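Local coordinates for DNA binding protein (Mycobacterium tuberculosis, PDB 4NB5) that represses transcription as a homodimeric MarR-type regulator, binding directly to the promoter regions of mycobacterial MmpS-MmpL transport systems and controlling its own expression, at the interface of chains A and B. Residues are numbered along the deposited sequence; one frame, centred on the assembly and turned at random. Chains: chain A/B, DNA binding protein.

The interface of chains A and B. Residues chain A 138-139, 142-143; chain B 98-101, 157.
A:Met139 lies along one face of the B:Phe100 ring in the helical dimerisation region of this MarR-family homodimer, where helix 134-158 of one subunit runs past the start of helix 99-124 of the other. Its CG sits above the ring, 3.7 Å from the centroid and shifted toward the rim, in a CH-pi contact. With CG anti to the backbone N (chi1 168°) and the chain extended beyond it, the thioether follows the rim on the same side, SD 3.7 Å from CZ of B:Phe100 and the methyl CE also nearest CZ. A:Leu143, one residue from A:Leu142 on the same helix, adds a looser touch, its CD2 4.3 Å from CD2 of B:Phe100.

One helical turn from A:Glu138, A:Leu142 spreads its two methyls between different partners. CD1 rests against the backbone and CB of B:Phe100, while CG, at the fork, lies against the backbone where B:Phe100 joins B:Ala101, 3.7 Å from the amide N of B:Ala101. The other methyl, CD2, stands over a face of the B:Tyr157 ring, 4.0 Å from the centroid and again off toward the rim. That tyrosine comes from the last helix of chain B, so A:Leu142 touches helix 99-124 through B:Phe100 and B:Ala101 and helix 134-159 through B:Tyr157. The phenol OH of B:Tyr157 lies beside the backbone of A:Leu142.

At the polar rim A:Glu138 bends at chi2 (-71°) and turns its carboxylate toward the N-terminal end of helix 99-124. The backbone N of B:Phe100 donates a nearly straight hydrogen bond, 3.1 Å long, to the syn side of OE1, tilted from the carboxylate plane. An acidic cap here would be favoured by the helix dipole. Beyond it B:Asn98 is poorly ordered; its OD1 is modelled against OE2 of A:Glu138, two acceptors facing each other, so the amide orientation is doubtful.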
loop_
_atom_site.group_PDB
_atom_site.type_symbol
_atom_site.label_atom_id
_atom_site.label_comp_id
_atom_site.label_asym_id
_atom_site.label_seq_id
_atom_site.Cartn_x
_atom_site.Cartn_y
_atom_site.Cartn_z
ATOM N N GLU A 138 -9.872 -18.253 0.368
ATOM C CA GLU A 138 -9.374 -17.062 1.084
ATOM C C GLU A 138 -10.183 -15.846 0.701
ATOM O O GLU A 138 -10.563 -15.045 1.559
ATOM C CB GLU A 138 -7.911 -16.759 0.701
ATOM C CG GLU A 138 -7.183 -15.611 1.484
ATOM C CD GLU A 138 -7.626 -14.141 1.194
ATOM O OE1 GLU A 138 -7.848 -13.701 0.027
ATOM O OE2 GLU A 138 -7.694 -13.387 2.190
ATOM N N MET A 139 -10.431 -15.705 -0.598
ATOM C CA MET A 139 -11.182 -14.580 -1.146
ATOM C C MET A 139 -12.586 -14.552 -0.554
ATOM O O MET A 139 -13.042 -13.528 -0.020
ATOM C CB MET A 139 -11.261 -14.706 -2.666
ATOM C CG MET A 139 -12.232 -13.768 -3.345
ATOM S SD MET A 139 -12.267 -14.110 -5.116
ATOM C CE MET A 139 -13.431 -12.873 -5.702
ATOM N N LEU A 142 -12.615 -13.811 3.312
ATOM C CA LEU A 142 -12.303 -12.425 3.650
ATOM C C LEU A 142 -13.471 -11.510 3.327
ATOM O O LEU A 142 -13.849 -10.666 4.138
ATOM C CB LEU A 142 -11.045 -11.983 2.912
ATOM C CG LEU A 142 -10.498 -10.577 3.188
ATOM C CD1 LEU A 142 -11.296 -9.507 2.477
ATOM C CD2 LEU A 142 -10.458 -10.309 4.686
ATOM N N LEU A 143 -14.045 -11.682 2.140
ATOM C CA LEU A 143 -15.176 -10.862 1.737
ATOM C C LEU A 143 -16.344 -11.004 2.716
ATOM O O LEU A 143 -16.940 -10.007 3.133
ATOM C CB LEU A 143 -15.616 -11.196 0.305
ATOM C CG LEU A 143 -14.596 -10.824 -0.778
ATOM C CD1 LEU A 143 -15.010 -11.427 -2.121
ATOM C CD2 LEU A 143 -14.458 -9.303 -0.892
ATOM N N ASN B 98 -3.149 -14.366 0.765
ATOM C CA ASN B 98 -4.161 -13.588 1.464
ATOM C C ASN B 98 -4.507 -12.324 0.660
ATOM O O ASN B 98 -4.599 -11.226 1.218
ATOM C CB ASN B 98 -3.619 -13.220 2.850
ATOM C CG ASN B 98 -4.698 -13.154 3.914
ATOM O OD1 ASN B 98 -5.747 -13.787 3.800
ATOM N ND2 ASN B 98 -4.434 -12.388 4.970
ATOM N N ALA B 99 -4.715 -12.491 -0.647
ATOM C CA ALA B 99 -4.795 -11.360 -1.577
ATOM C C ALA B 99 -5.872 -10.334 -1.257
ATOM O O ALA B 99 -5.651 -9.136 -1.409
ATOM C CB ALA B 99 -4.977 -11.861 -3.005
ATOM N N PHE B 100 -7.046 -10.788 -0.834
ATOM C CA PHE B 100 -8.131 -9.850 -0.597
ATOM C C PHE B 100 -7.970 -9.124 0.746
ATOM O O PHE B 100 -8.424 -7.989 0.904
ATOM C CB PHE B 100 -9.486 -10.534 -0.794
ATOM C CG PHE B 100 -9.831 -10.690 -2.242
ATOM C CD1 PHE B 100 -9.218 -11.677 -2.995
ATOM C CD2 PHE B 100 -10.691 -9.812 -2.874
ATOM C CE1 PHE B 100 -9.490 -11.806 -4.346
ATOM C CE2 PHE B 100 -10.967 -9.938 -4.225
ATOM C CZ PHE B 100 -10.361 -10.942 -4.957
ATOM N N ALA B 101 -7.269 -9.745 1.683
ATOM C CA ALA B 101 -6.895 -9.048 2.907
ATOM C C ALA B 101 -5.880 -7.970 2.559
ATOM O O ALA B 101 -5.956 -6.846 3.055
ATOM C CB ALA B 101 -6.323 -9.989 3.917
ATOM N N TYR B 157 -8.520 -10.658 12.006
ATOM C CA TYR B 157 -8.685 -11.681 10.980
ATOM C C TYR B 157 -7.433 -12.559 10.874
ATOM O O TYR B 157 -7.528 -13.774 10.716
ATOM C CB TYR B 157 -8.998 -11.031 9.630
ATOM C CG TYR B 157 -9.400 -12.020 8.570
ATOM C CD1 TYR B 157 -10.623 -12.665 8.641
ATOM C CD2 TYR B 157 -8.560 -12.313 7.506
ATOM C CE1 TYR B 157 -11.006 -13.569 7.684
ATOM C CE2 TYR B 157 -8.937 -13.231 6.535
ATOM C CZ TYR B 157 -10.165 -13.848 6.637
ATOM O OH TYR B 157 -10.565 -14.760 5.696
#